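Local coordinates for succinate dehydrogenase (Membrane anchor subunit) (Mycolicibacterium smegmatis, PDB 7D6V), which holds a membrane-embedded Rieske-type iron-sulfur cluster and, as the membrane anchor of succinate dehydrogenase, probably relays electrons from succinate oxidation to quinone, at residues 162-165 with 166-169; 240-243 with 244-248; 223-226 with 227-231; 98-101 with 102-106; 19-23 with 24-28. All blocks are in the same frame, centred on the assembly; numbering follows the deposited sequence.

Contact 1. Residues 162-165 with 166-169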
# COMPACT_ATOMS: atom_id res chain seq x y z
N ALA C 162 -36.21 -18.09 9.78
CA ALA C 162 -35.42 -19.26 9.42
C ALA C 162 -34.90 -19.97 10.66
O ALA C 162 -34.78 -21.20 10.66
CB ALA C 162 -34.27 -18.87 8.51
N VAL C 163 -34.57 -19.23 11.72
CA VAL C 163 -34.19 -19.87 12.97
C VAL C 163 -35.35 -20.70 13.51
O VAL C 163 -35.17 -21.85 13.95
CB VAL C 163 -33.72 -18.82 13.99
CG1 VAL C 163 -33.49 -19.46 15.35
CG2 VAL C 163 -32.46 -18.14 13.51
N LEU C 164 -36.56 -20.14 13.48
CA LEU C 164 -37.72 -20.90 13.96
C LEU C 164 -37.96 -22.15 13.11
O LEU C 164 -38.24 -23.23 13.64
CB LEU C 164 -38.96 -20.01 13.98
CG LEU C 164 -38.86 -18.74 14.81
CD1 LEU C 164 -40.23 -18.09 14.95
CD2 LEU C 164 -38.27 -19.03 16.18
N ILE C 165 -37.86 -22.01 11.79
CA ILE C 165 -38.09 -23.14 10.90
C ILE C 165 -37.00 -24.20 11.07
O ILE C 165 -37.26 -25.40 10.96
CB ILE C 165 -38.20 -22.66 9.44
CG1 ILE C 165 -39.39 -21.70 9.30
CG2 ILE C 165 -38.36 -23.83 8.49
CD1 ILE C 165 -39.43 -20.98 7.98
N SER C 166 -35.76 -23.77 11.34
CA SER C 166 -34.70 -24.72 11.65
C SER C 166 -35.00 -25.49 12.93
O SER C 166 -34.70 -26.68 13.03
CB SER C 166 -33.36 -24.00 11.76
OG SER C 166 -32.85 -23.69 10.48
N LEU C 167 -35.57 -24.81 13.93
CA LEU C 167 -35.99 -25.53 15.13
C LEU C 167 -37.07 -26.56 14.82
O LEU C 167 -37.05 -27.68 15.35
CB LEU C 167 -36.48 -24.54 16.19
CG LEU C 167 -35.38 -23.71 16.84
CD1 LEU C 167 -35.97 -22.58 17.65
CD2 LEU C 167 -34.50 -24.59 17.71
N VAL C 168 -38.01 -26.21 13.95
CA VAL C 168 -39.06 -27.15 13.56
C VAL C 168 -38.46 -28.37 12.85
O VAL C 168 -38.82 -29.52 13.13
CB VAL C 168 -40.12 -26.45 12.69
CG1 VAL C 168 -40.95 -27.47 11.93
CG2 VAL C 168 -41.00 -25.58 13.55
N ASN C 169 -37.52 -28.12 11.94
CA ASN C 169 -36.85 -29.22 11.24
C ASN C 169 -36.02 -30.07 12.19
O ASN C 169 -35.91 -31.29 12.00
CB ASN C 169 -35.98 -28.67 10.12
CG ASN C 169 -36.79 -28.10 8.98
OD1 ASN C 169 -37.95 -28.46 8.79
ND2 ASN C 169 -36.19 -27.21 8.21
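Ser-166 folds its side chain back on the turn of helix before it, and its hydroxyl OG donates to the carbonyl oxygen of Ala-162 at 3.2 Å. A chi1 of -77° makes this possible: it sets OG beside the backbone N, so that both donors face the preceding turn. The amide N of Ser-166 binds the same Ala-162 O at 2.8 Å, and the two donors reach that oxygen from opposite faces of the carbonyl plane. Serine suits the place because it is small enough to be buried between helices and can satisfy its own hydroxyl on the backbone.

One step along, Ile-165 and Asn-169 lie side by side and point the same way. The CG2 branch of Ile-165 comes within 4.0 Å of Asn-169 ND2. With chi1 at -69°, the Asn-169 amide leans back over Ile-165 O, but the angle there is too poor for a bond from ND2. The firm bond to Ile-165 O comes from Asn-169 N at 2.9 Å, while OD1 turns to a weak bond with Ser-72 OG. On another side of the helix, Leu-164 CD2 and Leu-167 CD1 approach loosely, 4.5 Å apart.

Helix 188-204 packs on Ser-166 and Asn-169, and helix 104-112 on Ile-165. The chemistry implies a membrane helix whose polar side chains here are satisfied locally, the Ser-166 hydroxyl on Ala-162 O and Asn-169 OD1 weakly by Ser-72, while the exposed Leu-164 and Leu-167 probably face the apolar membrane interior.

Contact 2. Residues 240-243 with 244-248. With FES (Fe2/s2 (inorganic) cluster), chain J.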
# COMPACT_ATOMS: atom_id res chain seq x y z
N HIS C 240 -19.73 -18.87 3.39
CA HIS C 240 -21.18 -18.78 3.25
C HIS C 240 -21.64 -19.12 1.83
O HIS C 240 -22.73 -19.68 1.66
CB HIS C 240 -21.66 -17.39 3.65
CG HIS C 240 -23.12 -17.31 3.95
ND1 HIS C 240 -23.73 -18.14 4.86
CD2 HIS C 240 -24.09 -16.51 3.45
CE1 HIS C 240 -25.02 -17.85 4.92
NE2 HIS C 240 -25.26 -16.87 4.07
N MET C 241 -20.85 -18.76 0.82
CA MET C 241 -21.16 -19.17 -0.55
C MET C 241 -21.32 -20.67 -0.68
O MET C 241 -22.25 -21.15 -1.35
CB MET C 241 -20.05 -18.69 -1.49
CG MET C 241 -20.30 -19.03 -2.95
SD MET C 241 -19.00 -18.44 -4.05
CE MET C 241 -17.68 -19.57 -3.62
N LEU C 242 -20.43 -21.43 -0.05
CA LEU C 242 -20.43 -22.88 -0.22
C LEU C 242 -21.62 -23.52 0.47
O LEU C 242 -22.23 -24.45 -0.08
CB LEU C 242 -19.12 -23.45 0.32
CG LEU C 242 -18.85 -24.94 0.10
CD1 LEU C 242 -18.38 -25.19 -1.32
CD2 LEU C 242 -17.84 -25.44 1.10
N PHE C 243 -21.97 -23.04 1.66
CA PHE C 243 -23.03 -23.68 2.43
C PHE C 243 -24.39 -23.50 1.78
O PHE C 243 -25.24 -24.38 1.91
CB PHE C 243 -23.04 -23.13 3.86
CG PHE C 243 -21.77 -23.41 4.62
CD1 PHE C 243 -21.12 -24.62 4.49
CD2 PHE C 243 -21.24 -22.46 5.47
CE1 PHE C 243 -19.96 -24.88 5.18
CE2 PHE C 243 -20.07 -22.71 6.17
CZ PHE C 243 -19.44 -23.93 6.02
N ALA C 244 -24.61 -22.40 1.06
CA ALA C 244 -25.88 -22.22 0.36
C ALA C 244 -26.10 -23.32 -0.68
O ALA C 244 -27.14 -23.98 -0.70
CB ALA C 244 -25.92 -20.84 -0.29
N TRP C 245 -25.10 -23.53 -1.54
CA TRP C 245 -25.21 -24.56 -2.57
C TRP C 245 -25.27 -25.95 -1.95
O TRP C 245 -26.02 -26.82 -2.42
CB TRP C 245 -24.04 -24.45 -3.54
CG TRP C 245 -24.10 -23.24 -4.42
CD1 TRP C 245 -23.29 -22.15 -4.37
CD2 TRP C 245 -25.04 -23.00 -5.47
NE1 TRP C 245 -23.65 -21.25 -5.33
CE2 TRP C 245 -24.72 -21.74 -6.02
CE3 TRP C 245 -26.10 -23.72 -6.01
CZ2 TRP C 245 -25.44 -21.19 -7.08
CZ3 TRP C 245 -26.81 -23.17 -7.06
CH2 TRP C 245 -26.48 -21.92 -7.58
N ILE C 246 -24.49 -26.18 -0.89
CA ILE C 246 -24.49 -27.48 -0.24
C ILE C 246 -25.85 -27.79 0.35
O ILE C 246 -26.36 -28.91 0.23
CB ILE C 246 -23.37 -27.56 0.82
CG1 ILE C 246 -22.01 -27.68 0.15
CG2 ILE C 246 -23.60 -28.73 1.76
CD1 ILE C 246 -20.87 -27.78 1.12
N THR C 247 -26.49 -26.80 0.99
CA THR C 247 -27.79 -27.04 1.58
C THR C 247 -28.87 -27.21 0.52
O THR C 247 -29.80 -28.00 0.71
CB THR C 247 -28.16 -25.92 2.55
OG1 THR C 247 -28.11 -24.66 1.88
CG2 THR C 247 -27.22 -25.92 3.74
N LEU C 248 -28.75 -26.51 -0.61
CA LEU C 248 -29.67 -26.77 -1.72
C LEU C 248 -29.56 -28.22 -2.17
O LEU C 248 -30.58 -28.93 -2.31
CB LEU C 248 -29.37 -25.83 -2.88
CG LEU C 248 -29.82 -24.37 -2.74
CD1 LEU C 248 -29.87 -23.71 -4.11
CD2 LEU C 248 -31.16 -24.29 -2.04
FE1 FES J . -27.11 -15.25 3.36
FE2 FES J . -28.29 -14.45 5.64
S1 FES J . -26.88 -13.32 4.39
S2 FES J . -28.46 -16.41 4.65
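The carbonyl oxygen of Phe-243 receives the amide N of Thr-247 at 2.9 Å, and Thr-247 OG1 also lies 2.9 Å from it. The hydroxyl stands between the backbone N and the carbonyl carbon of its own residue (chi1 56°), which puts OG1 2.8 Å from Ala-244 O as well. Its single proton may go to either oxygen. OG1 is further held by Arg-111 NH2, and threonine fits here because its hydroxyl can accept that bond while donating to the helix backbone.

Farther toward the outside, Leu-242 and Ile-246 pack one turn apart with their side chains crossing at a slant. Leu-242 CG meets Ile-246 CD1 at 3.6 Å, and the Ile-246 N bond to Leu-242 O is 3.0 Å long. Two branched chains suit this apolar stripe, where Ile-246 also touches Leu-198.

At the start of the helix, His-240, with CG anti to its backbone N (chi1 -162°), brings NE2 to FE1 of the cluster at 2.6 Å, the iron lying in the ring plane. ND1 bonds Ser-205 OG, which helps fix the rotation of the ring, and the Tyr-202 ring lies nearly parallel to it. Cys-114 SG is the other protein ligand paired with His-240 at the iron. This mixed histidine and cysteine ligation is consistent with the Rieske-type cluster of the anchor, here set at the N-terminal end of a membrane helix.

Contact 3. Residues 223-226 with 227-231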
# COMPACT_ATOMS: atom_id res chain seq x y z
N HIS C 223 -17.14 -7.00 25.89
CA HIS C 223 -18.16 -8.00 25.59
C HIS C 223 -17.45 -9.30 25.23
O HIS C 223 -17.34 -9.65 24.05
CB HIS C 223 -19.09 -7.52 24.49
CG HIS C 223 -19.77 -6.22 24.80
ND1 HIS C 223 -19.44 -5.04 24.18
CD2 HIS C 223 -20.74 -5.92 25.69
CE1 HIS C 223 -20.19 -4.07 24.67
NE2 HIS C 223 -20.99 -4.58 25.59
N PRO C 224 -16.96 -10.04 26.23
CA PRO C 224 -16.16 -11.24 25.92
C PRO C 224 -16.95 -12.37 25.29
O PRO C 224 -16.41 -13.07 24.42
CB PRO C 224 -15.59 -11.64 27.29
CG PRO C 224 -15.85 -10.47 28.19
CD PRO C 224 -17.06 -9.80 27.67
N VAL C 225 -18.19 -12.59 25.71
CA VAL C 225 -18.98 -13.68 25.17
C VAL C 225 -19.34 -13.41 23.71
O VAL C 225 -19.17 -14.27 22.84
CB VAL C 225 -20.24 -13.90 26.03
CG1 VAL C 225 -21.14 -14.95 25.41
CG2 VAL C 225 -19.86 -14.30 27.44
N ARG C 226 -19.82 -12.20 23.43
CA ARG C 226 -20.25 -11.88 22.08
C ARG C 226 -19.06 -11.76 21.14
O ARG C 226 -19.20 -12.00 19.94
CB ARG C 226 -21.08 -10.60 22.09
CG ARG C 226 -22.39 -10.76 22.84
CD ARG C 226 -23.12 -9.45 23.00
NE ARG C 226 -23.69 -9.01 21.74
CZ ARG C 226 -24.45 -7.93 21.61
NH1 ARG C 226 -24.74 -7.19 22.67
NH2 ARG C 226 -24.93 -7.60 20.42
N TYR C 227 -17.88 -11.42 21.66
CA TYR C 227 -16.67 -11.44 20.83
C TYR C 227 -16.35 -12.86 20.37
O TYR C 227 -16.03 -13.08 19.19
CB TYR C 227 -15.50 -10.85 21.61
CG TYR C 227 -14.21 -10.82 20.82
CD1 TYR C 227 -14.17 -10.34 19.52
CD2 TYR C 227 -13.03 -11.28 21.38
CE1 TYR C 227 -13.00 -10.32 18.80
CE2 TYR C 227 -11.85 -11.26 20.67
CZ TYR C 227 -11.85 -10.77 19.38
OH TYR C 227 -10.67 -10.75 18.66
N TRP C 228 -16.43 -13.83 21.27
CA TRP C 228 -16.19 -15.22 20.91
C TRP C 228 -17.22 -15.71 19.90
O TRP C 228 -16.88 -16.37 18.90
CB TRP C 228 -16.20 -16.09 22.17
CG TRP C 228 -15.84 -17.52 21.95
CD1 TRP C 228 -14.59 -18.06 21.98
CD2 TRP C 228 -16.74 -18.60 21.68
NE1 TRP C 228 -14.65 -19.41 21.74
CE2 TRP C 228 -15.96 -19.77 21.55
CE3 TRP C 228 -18.12 -18.69 21.52
CZ2 TRP C 228 -16.52 -21.01 21.27
CZ3 TRP C 228 -18.68 -19.93 21.25
CH2 TRP C 228 -17.88 -21.07 21.13
N ILE C 229 -18.49 -15.37 20.14
CA ILE C 229 -19.54 -15.77 19.21
C ILE C 229 -19.30 -15.15 17.84
O ILE C 229 -19.45 -15.82 16.81
CB ILE C 229 -20.93 -15.39 19.77
CG1 ILE C 229 -21.17 -16.09 21.10
CG2 ILE C 229 -22.01 -15.74 18.77
CD1 ILE C 229 -22.44 -15.68 21.78
N TRP C 230 -18.92 -13.87 17.80
CA TRP C 230 -18.67 -13.19 16.54
C TRP C 230 -17.49 -13.81 15.81
O TRP C 230 -17.51 -13.93 14.58
CB TRP C 230 -18.45 -11.70 16.80
CG TRP C 230 -18.16 -10.91 15.57
CD1 TRP C 230 -19.06 -10.43 14.68
CD2 TRP C 230 -16.87 -10.51 15.10
NE1 TRP C 230 -18.41 -9.75 13.68
CE2 TRP C 230 -17.06 -9.79 13.91
CE3 TRP C 230 -15.56 -10.70 15.57
CZ2 TRP C 230 -16.01 -9.25 13.19
CZ3 TRP C 230 -14.52 -10.17 14.84
CH2 TRP C 230 -14.75 -9.45 13.67
N THR C 231 -16.44 -14.20 16.54
CA THR C 231 -15.29 -14.82 15.90
C THR C 231 -15.66 -16.13 15.22
O THR C 231 -15.32 -16.37 14.06
CB THR C 231 -14.18 -15.05 16.93
OG1 THR C 231 -13.75 -13.78 17.45
CG2 THR C 231 -13.00 -15.76 16.30
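Val-225 turns CG1 anti to its backbone N (chi1 175°), while Ile-229 swings CG1 to the side of its own N (chi1 -60°); together these torsions lay the two side chains alongside each other, pointing the same way. Val-225 CG1 and Ile-229 CD1 meet at 3.9 Å, one turn apart. Beta-branched residues suit the place, since the helix limits the rotamers open to both, which favours this side-by-side packing. Beneath it, Ile-229 N bonds Val-225 O at 3.0 Å.

The helix opens at His-223, the N-cap residue, whose carbonyl oxygen takes Tyr-227 N at 3.0 Å. Pro-224 fits the first turn, where a missing N-H costs no helical bond. Further along, Thr-231 OG1 bonds Tyr-227 O at 3.0 Å, sharing it with Thr-231 N, and the two come from opposite faces of the carbonyl plane. The same OG1 sits 3.8 Å above the plane of the Tyr-227 ring, offset toward its rim.

Arg-226 NE is bonded to Thr-213 O, tying this turn to the end of helix 207-215. Tyr-227 and Trp-230 both meet the ring of Phe-220 in the connecting loop. Helix 224-237 therefore packs back against helix 207-215 through Arg-226, Ile-229 and Trp-230, while Tyr-227 and Trp-230 also touch Glu-134 and Arg-138, respectively, of the iron-sulfur subunit.

Contact 4. Residues 98-101 with 102-106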
# COMPACT_ATOMS: atom_id res chain seq x y z
N PRO C 98 -49.73 -25.21 -1.20
CA PRO C 98 -48.88 -26.34 -0.83
C PRO C 98 -49.13 -26.73 0.62
O PRO C 98 -49.54 -25.92 1.45
CB PRO C 98 -47.46 -25.80 -1.03
CG PRO C 98 -47.59 -24.33 -0.88
CD PRO C 98 -48.96 -23.96 -1.38
N MET C 99 -48.88 -28.01 0.91
CA MET C 99 -49.13 -28.51 2.26
C MET C 99 -48.26 -27.83 3.30
O MET C 99 -48.59 -27.87 4.49
CB MET C 99 -48.94 -30.03 2.30
CG MET C 99 -50.23 -30.81 2.17
SD MET C 99 -50.08 -32.50 2.76
CE MET C 99 -51.52 -33.24 2.00
N ALA C 100 -47.17 -27.20 2.88
CA ALA C 100 -46.25 -26.49 3.76
C ALA C 100 -46.26 -24.99 3.48
O ALA C 100 -45.22 -24.34 3.41
CB ALA C 100 -44.84 -27.05 3.65
N PHE C 101 -47.46 -24.43 3.29
CA PHE C 101 -47.62 -23.01 2.99
C PHE C 101 -47.22 -22.11 4.15
O PHE C 101 -47.10 -20.90 3.95
CB PHE C 101 -49.07 -22.73 2.61
CG PHE C 101 -50.04 -22.93 3.74
CD1 PHE C 101 -50.48 -21.86 4.49
CD2 PHE C 101 -50.51 -24.20 4.04
CE1 PHE C 101 -51.36 -22.05 5.53
CE2 PHE C 101 -51.40 -24.38 5.07
CZ PHE C 101 -51.83 -23.31 5.82
N ILE C 102 -47.04 -22.67 5.35
CA ILE C 102 -46.63 -21.86 6.49
C ILE C 102 -45.16 -21.46 6.37
O ILE C 102 -44.79 -20.32 6.66
CB ILE C 102 -46.92 -22.61 7.80
CG1 ILE C 102 -48.43 -22.71 8.03
CG2 ILE C 102 -46.23 -21.94 8.97
CD1 ILE C 102 -49.10 -21.38 8.21
N SER C 103 -44.31 -22.39 5.93
CA SER C 103 -42.87 -22.19 5.96
C SER C 103 -42.25 -21.90 4.61
O SER C 103 -41.25 -21.18 4.55
CB SER C 103 -42.18 -23.43 6.55
OG SER C 103 -42.61 -24.60 5.89
N LEU C 104 -42.80 -22.45 3.52
CA LEU C 104 -42.20 -22.24 2.21
C LEU C 104 -42.09 -20.77 1.82
O LEU C 104 -41.03 -20.38 1.30
CB LEU C 104 -42.99 -23.02 1.15
CG LEU C 104 -42.81 -24.54 1.15
CD1 LEU C 104 -43.59 -25.17 0.02
CD2 LEU C 104 -41.34 -24.92 1.07
N PRO C 105 -43.11 -19.91 2.01
CA PRO C 105 -42.90 -18.49 1.71
C PRO C 105 -41.76 -17.86 2.50
O PRO C 105 -40.98 -17.09 1.94
CB PRO C 105 -44.25 -17.85 2.08
CG PRO C 105 -45.22 -18.95 1.98
CD PRO C 105 -44.50 -20.18 2.41
N PHE C 106 -41.64 -18.21 3.78
CA PHE C 106 -40.59 -17.61 4.60
C PHE C 106 -39.21 -18.08 4.18
O PHE C 106 -38.26 -17.29 4.15
CB PHE C 106 -40.84 -17.91 6.07
CG PHE C 106 -41.99 -17.14 6.65
CD1 PHE C 106 -41.81 -15.84 7.10
CD2 PHE C 106 -43.24 -17.70 6.74
CE1 PHE C 106 -42.86 -15.13 7.64
CE2 PHE C 106 -44.30 -17.00 7.28
CZ PHE C 106 -44.10 -15.71 7.72
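Ile-102 lays its side chain over one face of the Phe-101 ring, the two neighbours pointing the same way. The CG1 methylene makes a CH-pi contact 4.1 Å from the ring centroid, 19° off the normal, and Ile-102 CD1 reaches Phe-101 CE1 at 3.6 Å. Phe-101 can offer that face because its CG stands between the backbone N and the carbonyl carbon (chi1 66°).

Elsewhere in the turn, Leu-104 is the bump and the residues before it the hollow. Its CD1 comes to Pro-98 CB at 4.1 Å, and its CG lies the same 4.1 Å from Ala-100 CB; the small Ala-100 lets Leu-104 come close. Pro-98 begins a type I turn that ends at Phe-101, and its ring gives Leu-104 an apolar wall. Phe-54 and Ala-53 of helix 33-55 touch Pro-98 and Leu-104, respectively. Pro-105 brings CD against Phe-101 O, at the first turn of helix 104-112, where a residue without an N-H is easily accommodated.

Ala-100 O accepts a nearly straight bond from Leu-104 N at 3.1 Å and a weak one from Ser-103 N. The chemistry is thus mostly apolar, packed around one carbonyl oxygen that links the turn to the start of the helix.

Contact 5. Residues 19-23 with 24-28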
# COMPACT_ATOMS: atom_id res chain seq x y z
N ALA C 19 -11.33 6.73 -22.14
CA ALA C 19 -10.44 6.30 -23.21
C ALA C 19 -11.21 5.53 -24.28
O ALA C 19 -12.09 4.73 -23.99
CB ALA C 19 -9.31 5.44 -22.65
N GLN C 20 -10.86 5.80 -25.54
CA GLN C 20 -11.60 5.32 -26.70
C GLN C 20 -11.27 3.86 -26.95
O GLN C 20 -10.37 3.52 -27.72
CB GLN C 20 -11.27 6.19 -27.91
CG GLN C 20 -12.11 5.92 -29.13
CD GLN C 20 -11.96 7.01 -30.17
OE1 GLN C 20 -11.42 6.79 -31.25
NE2 GLN C 20 -12.44 8.21 -29.84
N ILE C 21 -12.01 2.97 -26.29
CA ILE C 21 -11.95 1.54 -26.54
C ILE C 21 -13.34 1.08 -26.99
O ILE C 21 -14.26 0.99 -26.17
CB ILE C 21 -11.48 0.76 -25.30
CG1 ILE C 21 -10.05 1.13 -24.91
CG2 ILE C 21 -11.59 -0.74 -25.50
CD1 ILE C 21 -9.93 2.27 -23.97
N PRO C 22 -13.54 0.78 -28.29
CA PRO C 22 -14.86 0.37 -28.79
C PRO C 22 -15.13 -1.12 -28.64
O PRO C 22 -15.65 -1.78 -29.55
CB PRO C 22 -14.80 0.78 -30.26
CG PRO C 22 -13.38 0.52 -30.62
CD PRO C 22 -12.55 0.84 -29.38
N GLU C 23 -14.78 -1.68 -27.49
CA GLU C 23 -15.03 -3.08 -27.19
C GLU C 23 -15.70 -3.19 -25.84
O GLU C 23 -15.27 -2.55 -24.87
CB GLU C 23 -13.75 -3.92 -27.24
CG GLU C 23 -13.15 -4.08 -28.64
CD GLU C 23 -11.98 -3.16 -28.91
OE1 GLU C 23 -11.76 -2.21 -28.13
OE2 GLU C 23 -11.27 -3.38 -29.91
N ARG C 24 -16.75 -4.00 -25.78
CA ARG C 24 -17.54 -4.12 -24.56
C ARG C 24 -16.68 -4.62 -23.40
O ARG C 24 -16.77 -4.11 -22.28
CB ARG C 24 -18.73 -5.05 -24.81
CG ARG C 24 -19.65 -5.20 -23.64
CD ARG C 24 -20.29 -3.87 -23.39
NE ARG C 24 -21.06 -3.36 -24.52
CZ ARG C 24 -22.32 -3.70 -24.77
NH1 ARG C 24 -22.97 -4.51 -23.94
NH2 ARG C 24 -22.95 -3.19 -25.82
N THR C 25 -15.82 -5.60 -23.66
CA THR C 25 -14.79 -6.00 -22.72
C THR C 25 -13.57 -6.44 -23.52
O THR C 25 -13.67 -6.81 -24.69
CB THR C 25 -15.26 -7.11 -21.78
OG1 THR C 25 -14.39 -7.18 -20.65
CG2 THR C 25 -15.27 -8.46 -22.49
N LEU C 26 -12.41 -6.36 -22.88
CA LEU C 26 -11.16 -6.85 -23.46
C LEU C 26 -10.71 -8.16 -22.84
O LEU C 26 -9.61 -8.62 -23.14
CB LEU C 26 -10.06 -5.79 -23.33
CG LEU C 26 -10.13 -4.64 -24.33
CD1 LEU C 26 -9.07 -3.60 -24.00
CD2 LEU C 26 -9.96 -5.14 -25.74
N ARG C 27 -11.54 -8.77 -21.99
CA ARG C 27 -11.19 -10.04 -21.38
C ARG C 27 -11.19 -11.15 -22.42
O ARG C 27 -12.03 -11.17 -23.33
CB ARG C 27 -12.16 -10.36 -20.25
CG ARG C 27 -11.99 -9.48 -19.03
CD ARG C 27 -13.01 -9.79 -17.95
NE ARG C 27 -12.93 -11.18 -17.52
CZ ARG C 27 -13.44 -11.64 -16.38
NH1 ARG C 27 -14.06 -10.82 -15.55
NH2 ARG C 27 -13.33 -12.92 -16.08
N THR C 28 -10.25 -12.08 -22.29
CA THR C 28 -10.09 -13.18 -23.23
C THR C 28 -10.47 -14.53 -22.64
O THR C 28 -10.42 -15.53 -23.35
CB THR C 28 -8.65 -13.22 -23.74
OG1 THR C 28 -7.75 -13.37 -22.64
CG2 THR C 28 -8.31 -11.96 -24.50
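Ile-21 and Leu-26 cross at about a right angle where the chain arches between them. The CG2 methyl of Ile-21, anti to the backbone N, meets CD1 of Leu-26 at 4.1 Å. The other methyl of Leu-26, CD2, faces Glu-23, whose side chain runs at a slant to it with OE1 4.2 Å away. Glu-23 reaches there because its chain bends at chi2 (101°), folding the carboxylate back. One leucine thus spreads its fork over two neighbours, an aliphatic branch and, at loose range, a carboxylate oxygen.

No hydrogen bond joins 19-23 to 24-28, so side-chain packing and outside partners probably help hold the shape. Glu-23 O is bonded by Arg-93 NH2 of the iron-sulfur subunit, and Gln-20 O by Trp-11 NE1 of the same subunit. Within this chain, Thr-25 OG1 bonds Ala-133 O, a role that suits a short hydroxyl on an extended backbone.

Gln-20 is the centre of an inverse gamma turn, marked by a weak bond of 2.9 Å from Ile-21 N to Ala-19 O. Such a segment without helix or strand, shaped by a tight turn and pinned through its carbonyl oxygens, is consistent with an N-terminal arm that lies against the iron-sulfur subunit, ahead of helix 33-55.

Overall arrangement
From the N terminus, contact 5 comes first, in the arm that precedes helix 33-55 and lies on the iron-sulfur subunit. Contact 4 follows, where a turn leads into helix 104-112, then contact 1 within helix 155-175, contact 3 at the start of helix 224-237 and contact 2 at the start of helix 240-264. All five are local and run in series, so none closes a long loop, nests or crosses. Contacts 1 and 4 touch, through Ile-165 CD1 and Phe-106 CB at 3.9 Å, joining two helices. Contact 2, at the cluster, has its centre about 17 Å from that of contact 1. Contacts 3 and 5, about 47 Å apart between centres, each meet the iron-sulfur subunit.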